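Phosphoethanolamine N-methyltransferase 1 (Haemonchus contortus, PDB 4KRG) probably catalyses S-adenosylmethionine-dependent N-methylation of phosphoethanolamine on the nematode route to phosphocholine. Local coordinates at residues Val125-Leu130 against Ile140-Asn145; Arg148-Arg151 against Tyr155-Leu158; Glu269-Glu274 against Ser307-Val312; Ser443-His448 against Val452-Cys457. All coordinates share one frame; numbering follows the deposited sequence.

Contacts 1 and 2 are buried in the N-terminal methyltransferase unit. Both use helix 136-149, and both reach neighbouring strands of the same sheet. They touch where Thr127 O meets His157 ND1. Contacts 3 and 4 lie on the other side of the chain's centre, in its C-terminal half, and also touch, with Phe309 packed on Phe444. The centres of contacts 1 and 3 are about 32 Å apart. Across their segments, contacts 1 and 2 are apolar, but contact 1 also borders both bound ligands. Contact 3 mixes an apolar core with a histidine-carboxylate hydrogen bond. Contact 4, farther out and only partly buried, is held by one isoleucine.

Contact 1 (Val125-Leu130 against Ile140-Asn145); sequences VFTNWL and IEFLLN. With SAH (S-adenosyl-L-homocysteine), chain D; OPE (phosphoric acid mono-(2-amino-ethyl) ester), chain C.
A single phenyl ring, that of Phe142, makes every contact from the helix side and touches three residues of 125-130. CZ leads. It lies 3.8 Å from Thr127 CG2 and 4.1 Å from Val125 CG1, and both methyls come at the ring obliquely. Leu130 CD2 stands farther off, 4.5 Å from Phe142 CE1. The ring reaches this far because Phe142 holds CG anti to the backbone N (chi1 171°), directed from the helix toward the sheet. Thr127 turns its methyl to the ring; its hydroxyl is hydrogen-bonded elsewhere.

Beyond the ring the chain leaves strand 122-126 and meets the ligands. Leu130 is forked between two tasks: CD2 faces Phe142, while CD1 lies 3.6 Å from N7 of the S-adenosylhomocysteine adenine. Asn128 grips the amino acid end of that ligand twice. Its backbone O takes a 2.8 Å bond from the ligand N, and its ND2 gives a 2.9 Å bond to the ligand O at 145°. Asn128 OD1 is held by Arg159. Trp129 is covered on both faces. Phosphoethanolamine CB sits 3.7 Å above one face, over the ring centre, and its amine N lies over the same face. Asn128 ND2 lies above the opposite face, toward the rim. Gln231 holds the indole NE1.

The arrangement is that of the Rossmann-like class I methyltransferase fold, where the loop after the fourth strand lines the cofactor and substrate sites.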
# COMPACT_ATOMS: atom_id res chain seq x y z
N VAL A 125 15.25 0.63 -8.72
CA VAL A 125 15.26 2.02 -8.32
C VAL A 125 14.71 2.05 -6.90
O VAL A 125 13.54 1.74 -6.68
CB VAL A 125 14.41 2.91 -9.27
CG1 VAL A 125 14.24 4.32 -8.70
CG2 VAL A 125 15.04 2.97 -10.64
N PHE A 126 15.56 2.37 -5.94
CA PHE A 126 15.16 2.33 -4.55
C PHE A 126 14.99 3.72 -3.98
O PHE A 126 15.91 4.55 -4.06
CB PHE A 126 16.18 1.57 -3.70
CG PHE A 126 15.81 1.50 -2.24
CD1 PHE A 126 15.00 0.48 -1.76
CD2 PHE A 126 16.25 2.47 -1.35
CE1 PHE A 126 14.65 0.42 -0.42
CE2 PHE A 126 15.90 2.42 -0.00
CZ PHE A 126 15.09 1.39 0.45
N THR A 127 13.83 3.99 -3.41
CA THR A 127 13.62 5.22 -2.68
C THR A 127 12.87 4.92 -1.39
O THR A 127 12.22 3.89 -1.26
CB THR A 127 12.81 6.25 -3.51
OG1 THR A 127 11.49 5.75 -3.70
CG2 THR A 127 13.48 6.52 -4.86
N ASN A 128 12.97 5.84 -0.45
CA ASN A 128 12.27 5.73 0.83
C ASN A 128 12.13 7.15 1.38
O ASN A 128 13.13 7.77 1.73
CB ASN A 128 13.06 4.83 1.80
CG ASN A 128 12.31 4.57 3.10
OD1 ASN A 128 11.46 3.68 3.18
ND2 ASN A 128 12.64 5.34 4.13
N TRP A 129 10.89 7.65 1.41
CA TRP A 129 10.59 9.05 1.75
C TRP A 129 11.14 10.08 0.74
O TRP A 129 12.02 10.87 1.09
CB TRP A 129 11.12 9.41 3.15
CG TRP A 129 10.40 8.82 4.33
CD1 TRP A 129 9.05 8.70 4.51
CD2 TRP A 129 11.02 8.30 5.51
NE1 TRP A 129 8.79 8.13 5.74
CE2 TRP A 129 9.98 7.88 6.37
CE3 TRP A 129 12.34 8.15 5.93
CZ2 TRP A 129 10.23 7.32 7.62
CZ3 TRP A 129 12.59 7.60 7.16
CH2 TRP A 129 11.54 7.18 8.00
N LEU A 130 10.63 10.09 -0.48
CA LEU A 130 11.14 11.03 -1.49
C LEU A 130 10.07 11.77 -2.29
O LEU A 130 10.18 12.99 -2.48
CB LEU A 130 12.12 10.33 -2.44
CG LEU A 130 12.77 11.25 -3.48
CD1 LEU A 130 13.64 12.32 -2.81
CD2 LEU A 130 13.59 10.45 -4.49
N ILE A 140 5.60 12.66 -11.29
CA ILE A 140 5.30 12.02 -12.56
C ILE A 140 6.56 11.94 -13.42
O ILE A 140 6.87 10.89 -14.00
CB ILE A 140 4.17 12.76 -13.31
CG1 ILE A 140 2.88 12.71 -12.49
CG2 ILE A 140 3.95 12.15 -14.67
CD1 ILE A 140 1.87 13.78 -12.84
N GLU A 141 7.29 13.05 -13.48
CA GLU A 141 8.53 13.10 -14.25
C GLU A 141 9.58 12.16 -13.68
O GLU A 141 10.31 11.52 -14.42
CB GLU A 141 9.04 14.54 -14.33
CG GLU A 141 8.13 15.45 -15.15
CD GLU A 141 8.63 16.89 -15.23
OE1 GLU A 141 8.18 17.62 -16.13
OE2 GLU A 141 9.46 17.28 -14.39
N PHE A 142 9.64 12.06 -12.36
CA PHE A 142 10.55 11.11 -11.72
C PHE A 142 10.20 9.68 -12.12
O PHE A 142 11.09 8.88 -12.41
CB PHE A 142 10.53 11.23 -10.20
CG PHE A 142 11.27 10.13 -9.50
CD1 PHE A 142 12.65 10.16 -9.40
CD2 PHE A 142 10.59 9.04 -8.97
CE1 PHE A 142 13.35 9.13 -8.77
CE2 PHE A 142 11.28 8.02 -8.34
CZ PHE A 142 12.66 8.07 -8.23
N LEU A 143 8.91 9.36 -12.13
CA LEU A 143 8.48 7.99 -12.40
C LEU A 143 8.65 7.58 -13.85
O LEU A 143 8.90 6.41 -14.15
CB LEU A 143 7.03 7.78 -11.95
CG LEU A 143 6.83 7.82 -10.43
CD1 LEU A 143 5.36 7.86 -10.09
CD2 LEU A 143 7.51 6.63 -9.76
N LEU A 144 8.51 8.53 -14.77
CA LEU A 144 8.80 8.27 -16.17
C LEU A 144 10.30 8.09 -16.40
O LEU A 144 10.71 7.35 -17.29
CB LEU A 144 8.23 9.38 -17.07
CG LEU A 144 6.69 9.43 -17.18
CD1 LEU A 144 6.23 10.69 -17.87
CD2 LEU A 144 6.17 8.21 -17.92
N ASN A 145 11.11 8.76 -15.60
CA ASN A 145 12.56 8.58 -15.66
C ASN A 145 12.99 7.22 -15.13
O ASN A 145 13.82 6.54 -15.73
CB ASN A 145 13.27 9.69 -14.88
CG ASN A 145 13.75 10.81 -15.77
OD1 ASN A 145 14.20 10.58 -16.89
ND2 ASN A 145 13.65 12.04 -15.29
N SAH D . 15.87 7.80 2.28
CA SAH D . 16.69 8.00 3.48
CB SAH D . 16.54 9.49 3.94
CG SAH D . 15.09 9.93 4.16
SD SAH D . 14.86 11.71 4.47
C SAH D . 16.29 7.07 4.55
O SAH D . 15.12 6.73 4.67
OXT SAH D . 17.05 6.89 5.48
C5' SAH D . 14.96 12.49 2.84
C4' SAH D . 16.18 12.43 2.11
O4' SAH D . 15.92 12.69 0.70
C3' SAH D . 17.13 13.47 2.55
O3' SAH D . 18.44 12.95 2.53
C2' SAH D . 17.01 14.52 1.55
O2' SAH D . 18.19 15.27 1.46
C1' SAH D . 16.73 13.76 0.31
N9 SAH D . 16.06 14.57 -0.76
C8 SAH D . 14.87 15.18 -0.69
N7 SAH D . 14.60 15.65 -1.91
C5 SAH D . 15.59 15.33 -2.75
C6 SAH D . 15.83 15.57 -4.11
N6 SAH D . 14.93 16.27 -4.89
N1 SAH D . 16.96 15.09 -4.65
C2 SAH D . 17.85 14.41 -3.93
N3 SAH D . 17.65 14.17 -2.62
C4 SAH D . 16.53 14.62 -2.01
CA OPE C . 9.76 11.49 7.82
CB OPE C . 11.22 11.47 7.50
O1 OPE C . 7.77 12.78 9.45
O2 OPE C . 6.65 12.03 7.40
O3 OPE C . 7.36 14.41 7.58
O4 OPE C . 9.07 12.59 7.35
N OPE C . 11.59 11.67 6.12
P OPE C . 7.68 12.98 7.95

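Contact 2 (Arg148-Arg151 against Tyr155-Leu158); sequences RWLR and YIHL
This is an apolar side chain resting on strand backbone, where helix 136-149 ends and the chain turns back into strand 154-161. Leu150 and Tyr155 are the main partners. Leu150 is the first residue to leave helical geometry, and its side chain points at the strand. It meets the peptide group there, not the phenol. CD2 lies 3.3 Å from Tyr155 O and 3.8 Å from Tyr155 N, and CD1 is 3.7 Å from the same Tyr155 O. The fork of the leucine thus straddles the carbonyl oxygen. Its placement follows from CG lying beside the backbone N (chi1 -83°). CD1 also reaches Ile156 CB at 4.3 Å.

The tyrosine side chain points away from Leu150 and packs on Leu235 and Lys237 of strand 231-240. Ile156 goes to the helix side, where it touches Leu143 and Ala146. The two segments belong to the helix-to-strand return of a beta-alpha-beta unit, in which strands 122-126 and 154-161 run parallel. Salt bridges of Arg148 with Glu119 and of Arg151 with Asp123 flank it.

Val125 N donates to Tyr155 O across the sheet, and the leucine methyls lie against an oxygen that already has a partner. Cohesion here comes from close fit and burial, without a directional bond between the two segments.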
# COMPACT_ATOMS: atom_id res chain seq x y z
N ARG A 148 12.33 4.77 -17.72
CA ARG A 148 13.36 4.79 -18.75
C ARG A 148 14.62 4.03 -18.33
O ARG A 148 15.21 3.30 -19.12
CB ARG A 148 13.72 6.24 -19.08
CG ARG A 148 14.81 6.42 -20.11
CD ARG A 148 15.20 7.88 -20.24
NE ARG A 148 16.18 8.09 -21.31
CZ ARG A 148 15.85 8.26 -22.59
NH1 ARG A 148 14.58 8.23 -22.96
NH2 ARG A 148 16.80 8.45 -23.49
N TRP A 149 15.02 4.21 -17.07
CA TRP A 149 16.26 3.65 -16.54
C TRP A 149 16.18 2.17 -16.23
O TRP A 149 17.18 1.47 -16.26
CB TRP A 149 16.63 4.38 -15.26
CG TRP A 149 16.79 5.84 -15.43
CD1 TRP A 149 17.10 6.51 -16.58
CD2 TRP A 149 16.66 6.83 -14.40
NE1 TRP A 149 17.18 7.86 -16.33
CE2 TRP A 149 16.91 8.08 -15.01
CE3 TRP A 149 16.36 6.79 -13.04
CZ2 TRP A 149 16.86 9.28 -14.29
CZ3 TRP A 149 16.32 7.97 -12.33
CH2 TRP A 149 16.57 9.20 -12.95
N LEU A 150 14.98 1.70 -15.91
CA LEU A 150 14.81 0.31 -15.51
C LEU A 150 14.92 -0.65 -16.70
O LEU A 150 14.43 -0.36 -17.80
CB LEU A 150 13.46 0.11 -14.82
CG LEU A 150 13.42 0.46 -13.33
CD1 LEU A 150 11.99 0.42 -12.82
CD2 LEU A 150 14.28 -0.52 -12.57
N ARG A 151 15.58 -1.78 -16.48
CA ARG A 151 15.51 -2.90 -17.42
C ARG A 151 14.14 -3.58 -17.30
O ARG A 151 13.46 -3.44 -16.29
CB ARG A 151 16.63 -3.90 -17.15
CG ARG A 151 17.96 -3.46 -17.71
CD ARG A 151 19.11 -4.32 -17.24
NE ARG A 151 20.34 -3.54 -17.26
CZ ARG A 151 21.03 -3.19 -16.18
NH1 ARG A 151 20.64 -3.58 -14.99
NH2 ARG A 151 22.13 -2.46 -16.31
N TYR A 155 12.46 -3.44 -10.98
CA TYR A 155 11.55 -3.01 -9.92
C TYR A 155 11.87 -1.61 -9.43
O TYR A 155 12.99 -1.13 -9.56
CB TYR A 155 11.67 -3.94 -8.72
CG TYR A 155 11.10 -5.32 -8.90
CD1 TYR A 155 9.80 -5.61 -8.51
CD2 TYR A 155 11.87 -6.36 -9.42
CE1 TYR A 155 9.28 -6.87 -8.65
CE2 TYR A 155 11.36 -7.63 -9.55
CZ TYR A 155 10.07 -7.88 -9.16
OH TYR A 155 9.56 -9.15 -9.30
N ILE A 156 10.86 -0.96 -8.86
CA ILE A 156 11.05 0.28 -8.12
C ILE A 156 10.37 0.14 -6.76
O ILE A 156 9.26 -0.37 -6.66
CB ILE A 156 10.55 1.54 -8.90
CG1 ILE A 156 10.61 2.79 -8.03
CG2 ILE A 156 9.15 1.33 -9.46
CD1 ILE A 156 10.31 4.06 -8.79
N HIS A 157 11.07 0.55 -5.72
CA HIS A 157 10.48 0.59 -4.39
C HIS A 157 10.24 2.05 -4.01
O HIS A 157 11.13 2.89 -4.15
CB HIS A 157 11.40 -0.05 -3.35
CG HIS A 157 10.90 0.09 -1.95
ND1 HIS A 157 11.14 1.20 -1.18
CD2 HIS A 157 10.16 -0.75 -1.18
CE1 HIS A 157 10.57 1.05 0.01
NE2 HIS A 157 9.96 -0.12 0.03
N LEU A 158 9.04 2.33 -3.52
CA LEU A 158 8.73 3.65 -2.98
C LEU A 158 8.08 3.49 -1.62
O LEU A 158 7.41 2.51 -1.37
CB LEU A 158 7.81 4.40 -3.93
CG LEU A 158 8.36 4.55 -5.35
CD1 LEU A 158 7.29 4.20 -6.36
CD2 LEU A 158 8.86 5.96 -5.57

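Contact 3 (Glu269-Glu274 against Ser307-Val312); sequences EKLDNE and SPFLHV
The ring of Phe309 meets Leu271 at its edge: Leu271 CD2 is 3.7 Å from Phe309 CE1, and Lys270 O lies near the ring plane on the same rim. One face of the phenyl is covered by Pro308, whose CG sits 3.9 Å above its centre. The second flat group, the ring of the buried His311, receives Glu274 at its edge. This is a histidine-carboxylate hydrogen bond, joining the turn at the end region of helix 249-271 to the loop before helix 314-321.

His311 NE2 donates to Glu274 OE2 over 2.8 Å at 159°. The oxygen uses its syn lone pair, and the carboxylate and imidazole planes are only 11° apart. Glu274 gets there on an extended chain, from the last position of the type I turn Leu271-Glu274. The carboxylate would be expected to favour a proton on NE2.

A water ties the bond to the phenylalanine backbone. It donates to Glu274 OE2 at 3.0 Å and to Phe309 O at 2.7 Å. Leu271 also packs on Leu334 and Thr337 of helix 332-345. The 307-310 turn is fixed from within by an ST turn, in which Phe309 N donates to Ser307 OG over 3.0 Å.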
# COMPACT_ATOMS: atom_id res chain seq x y z
N GLU A 269 -16.11 11.07 2.43
CA GLU A 269 -17.40 11.57 2.91
C GLU A 269 -18.42 10.47 3.10
O GLU A 269 -19.29 10.56 3.95
CB GLU A 269 -17.97 12.60 1.93
CG GLU A 269 -17.18 13.88 1.83
CD GLU A 269 -17.78 14.85 0.83
OE1 GLU A 269 -18.42 14.38 -0.14
OE2 GLU A 269 -17.62 16.07 1.01
N LYS A 270 -18.33 9.44 2.27
CA LYS A 270 -19.27 8.33 2.38
C LYS A 270 -18.90 7.37 3.51
O LYS A 270 -19.77 6.84 4.20
CB LYS A 270 -19.36 7.56 1.06
CG LYS A 270 -19.89 8.38 -0.09
CD LYS A 270 -20.04 7.53 -1.34
CE LYS A 270 -20.34 8.38 -2.56
NZ LYS A 270 -20.19 7.61 -3.84
N LEU A 271 -17.60 7.17 3.72
CA LEU A 271 -17.15 6.05 4.55
C LEU A 271 -16.56 6.39 5.92
O LEU A 271 -16.52 5.52 6.79
CB LEU A 271 -16.16 5.18 3.76
CG LEU A 271 -16.82 4.23 2.76
CD1 LEU A 271 -15.79 3.53 1.91
CD2 LEU A 271 -17.66 3.22 3.50
N ASP A 272 -16.10 7.61 6.13
CA ASP A 272 -15.36 7.92 7.36
C ASP A 272 -16.18 7.82 8.66
O ASP A 272 -15.63 7.52 9.72
CB ASP A 272 -14.68 9.28 7.27
CG ASP A 272 -13.47 9.28 6.34
OD1 ASP A 272 -13.04 8.19 5.89
OD2 ASP A 272 -12.96 10.39 6.07
N ASN A 273 -17.48 8.07 8.60
CA ASN A 273 -18.28 7.96 9.81
C ASN A 273 -18.88 6.58 10.05
O ASN A 273 -19.75 6.42 10.91
CB ASN A 273 -19.38 9.03 9.84
CG ASN A 273 -18.84 10.40 10.18
OD1 ASN A 273 -17.97 10.55 11.04
ND2 ASN A 273 -19.34 11.42 9.49
N GLU A 274 -18.41 5.58 9.30
CA GLU A 274 -18.98 4.24 9.42
C GLU A 274 -18.83 3.69 10.83
O GLU A 274 -17.71 3.38 11.26
CB GLU A 274 -18.36 3.27 8.41
CG GLU A 274 -19.18 1.99 8.27
CD GLU A 274 -18.48 0.86 7.53
OE1 GLU A 274 -17.26 0.67 7.74
OE2 GLU A 274 -19.16 0.15 6.76
N SER A 307 -20.85 -3.16 -4.13
CA SER A 307 -21.15 -2.01 -3.31
C SER A 307 -19.95 -1.65 -2.45
O SER A 307 -19.26 -2.54 -1.97
CB SER A 307 -22.34 -2.31 -2.40
OG SER A 307 -22.40 -1.39 -1.32
N PRO A 308 -19.70 -0.35 -2.24
CA PRO A 308 -18.59 0.03 -1.36
C PRO A 308 -18.84 -0.37 0.09
O PRO A 308 -17.89 -0.50 0.88
CB PRO A 308 -18.57 1.56 -1.48
CG PRO A 308 -19.95 1.93 -1.90
CD PRO A 308 -20.42 0.82 -2.78
N PHE A 309 -20.10 -0.58 0.44
CA PHE A 309 -20.49 -0.90 1.80
C PHE A 309 -20.49 -2.39 2.10
O PHE A 309 -20.69 -2.81 3.24
CB PHE A 309 -21.86 -0.29 2.11
CG PHE A 309 -21.94 1.18 1.80
CD1 PHE A 309 -21.06 2.07 2.39
CD2 PHE A 309 -22.86 1.66 0.89
CE1 PHE A 309 -21.11 3.42 2.10
CE2 PHE A 309 -22.92 3.01 0.60
CZ PHE A 309 -22.04 3.89 1.21
N LEU A 310 -20.28 -3.20 1.06
CA LEU A 310 -20.20 -4.65 1.24
C LEU A 310 -18.76 -5.03 1.62
O LEU A 310 -17.88 -5.11 0.76
CB LEU A 310 -20.64 -5.38 -0.03
CG LEU A 310 -20.67 -6.91 0.01
CD1 LEU A 310 -21.46 -7.40 1.21
CD2 LEU A 310 -21.26 -7.46 -1.27
N HIS A 311 -18.54 -5.24 2.91
CA HIS A 311 -17.23 -5.63 3.41
C HIS A 311 -17.35 -6.21 4.81
O HIS A 311 -18.44 -6.35 5.35
CB HIS A 311 -16.26 -4.44 3.39
CG HIS A 311 -16.59 -3.37 4.40
ND1 HIS A 311 -15.62 -2.69 5.10
CD2 HIS A 311 -17.77 -2.87 4.82
CE1 HIS A 311 -16.19 -1.81 5.90
NE2 HIS A 311 -17.50 -1.90 5.75
N VAL A 312 -16.20 -6.56 5.38
CA VAL A 312 -16.10 -7.19 6.69
C VAL A 312 -15.61 -6.15 7.68
O VAL A 312 -14.67 -5.41 7.38
CB VAL A 312 -15.08 -8.35 6.66
CG1 VAL A 312 -14.84 -8.91 8.05
CG2 VAL A 312 -15.54 -9.45 5.71
O HOH W 1 -21.21 -1.84 5.71

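Contact 4 (Ser443-His448 against Val452-Cys457); sequences SFIKDH and VELSGC
Phe444 O, in the peptide just before the Ile445 that packs on Val452, is gripped by two N-H groups of His448. His448 N donates to Phe444 O over 3.2 Å in the helical pattern. His448 ND1, on the imidazole, adds a 2.8 Å bond to Phe444 O at 162°. The oxygen lies in the imidazole plane. The contact is a helix-to-strand turn: the chain passes from helix 434-448 back toward strand 458-465. That strand runs antiparallel between 400-408 and 428-432, as the seventh strand does in class I methyltransferase folds.

His448 is held at its other nitrogen too, since NE2 bonds to the backbone N of Lys275. Both bonds fix the rotation of the ring. Asp447 beside it forms a salt bridge with Lys275.

Across the segments the work falls to Ile445, the buried member. Its CG1 lies beside the backbone N (chi1 -82°), and this branch extends toward the loop. Val452 crosses it at an angle and CG2 touches. Val452 also leans on Phe309, and Leu454 packs along the helix on Leu438 and Val442. Ile445 CD1 fills the middle, 3.6 Å from Val452 CG2, 3.6 Å from Glu453 O and 4.1 Å from Leu454 CD1.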
# COMPACT_ATOMS: atom_id res chain seq x y z
N SER A 443 -31.17 -0.80 7.47
CA SER A 443 -30.96 -0.23 8.80
C SER A 443 -29.66 0.56 8.82
O SER A 443 -29.58 1.62 9.43
CB SER A 443 -30.89 -1.33 9.86
OG SER A 443 -32.14 -1.99 10.01
N PHE A 444 -28.65 0.02 8.15
CA PHE A 444 -27.33 0.63 8.09
C PHE A 444 -27.33 1.94 7.31
O PHE A 444 -26.68 2.91 7.69
CB PHE A 444 -26.35 -0.37 7.49
CG PHE A 444 -25.07 0.23 7.01
CD1 PHE A 444 -24.00 0.41 7.88
CD2 PHE A 444 -24.91 0.60 5.68
CE1 PHE A 444 -22.80 0.96 7.43
CE2 PHE A 444 -23.72 1.15 5.22
CZ PHE A 444 -22.67 1.33 6.09
N ILE A 445 -28.03 1.96 6.19
CA ILE A 445 -28.08 3.14 5.33
C ILE A 445 -28.83 4.30 5.99
O ILE A 445 -28.38 5.46 5.95
CB ILE A 445 -28.71 2.79 3.97
CG1 ILE A 445 -27.66 2.16 3.05
CG2 ILE A 445 -29.33 3.99 3.31
CD1 ILE A 445 -28.24 1.49 1.82
N LYS A 446 -29.97 4.00 6.60
CA LYS A 446 -30.76 5.02 7.26
C LYS A 446 -30.00 5.60 8.45
O LYS A 446 -30.05 6.80 8.70
CB LYS A 446 -32.09 4.43 7.75
CG LYS A 446 -32.95 3.83 6.66
CD LYS A 446 -33.50 4.89 5.73
CE LYS A 446 -34.61 4.31 4.84
NZ LYS A 446 -35.23 5.34 3.97
N ASP A 447 -29.31 4.72 9.17
CA ASP A 447 -28.57 5.08 10.37
C ASP A 447 -27.43 6.03 10.07
O ASP A 447 -27.09 6.88 10.89
CB ASP A 447 -28.02 3.81 11.02
CG ASP A 447 -27.44 4.06 12.39
OD1 ASP A 447 -27.68 5.13 12.98
OD2 ASP A 447 -26.75 3.15 12.90
N HIS A 448 -26.83 5.86 8.90
CA HIS A 448 -25.70 6.69 8.48
C HIS A 448 -26.14 7.81 7.54
O HIS A 448 -25.31 8.60 7.08
CB HIS A 448 -24.60 5.84 7.84
CG HIS A 448 -23.91 4.93 8.80
ND1 HIS A 448 -24.40 3.67 9.14
CD2 HIS A 448 -22.78 5.09 9.53
CE1 HIS A 448 -23.60 3.11 10.01
NE2 HIS A 448 -22.59 3.94 10.26
N VAL A 452 -28.47 6.46 -0.53
CA VAL A 452 -28.16 5.49 -1.55
C VAL A 452 -29.17 4.35 -1.51
O VAL A 452 -29.96 4.24 -0.56
CB VAL A 452 -26.73 4.93 -1.38
CG1 VAL A 452 -25.73 6.07 -1.20
CG2 VAL A 452 -26.67 4.01 -0.19
N GLU A 453 -29.16 3.49 -2.53
CA GLU A 453 -30.09 2.37 -2.57
C GLU A 453 -29.42 1.14 -1.97
O GLU A 453 -28.21 1.14 -1.76
CB GLU A 453 -30.52 2.07 -4.00
CG GLU A 453 -31.14 3.25 -4.73
CD GLU A 453 -32.39 3.77 -4.04
OE1 GLU A 453 -33.07 2.98 -3.36
OE2 GLU A 453 -32.69 4.98 -4.18
N LEU A 454 -30.21 0.11 -1.70
CA LEU A 454 -29.65 -1.15 -1.22
C LEU A 454 -28.86 -1.76 -2.36
O LEU A 454 -29.14 -1.49 -3.53
CB LEU A 454 -30.75 -2.11 -0.77
CG LEU A 454 -31.16 -2.09 0.71
CD1 LEU A 454 -31.60 -0.70 1.11
CD2 LEU A 454 -32.27 -3.09 0.99
N SER A 455 -27.86 -2.59 -2.02
CA SER A 455 -27.11 -3.35 -3.01
C SER A 455 -28.07 -4.04 -3.97
O SER A 455 -27.82 -4.11 -5.17
CB SER A 455 -26.20 -4.37 -2.34
OG SER A 455 -26.97 -5.36 -1.69
N GLY A 456 -29.17 -4.55 -3.43
CA GLY A 456 -30.27 -5.04 -4.25
C GLY A 456 -30.10 -6.48 -4.69
O GLY A 456 -30.82 -6.95 -5.57
N CYS A 457 -29.14 -7.17 -4.08
CA CYS A 457 -28.85 -8.56 -4.43
C CYS A 457 -29.40 -9.52 -3.39
O CYS A 457 -29.72 -9.11 -2.27
CB CYS A 457 -27.34 -8.77 -4.54
SG CYS A 457 -26.63 -7.99 -5.97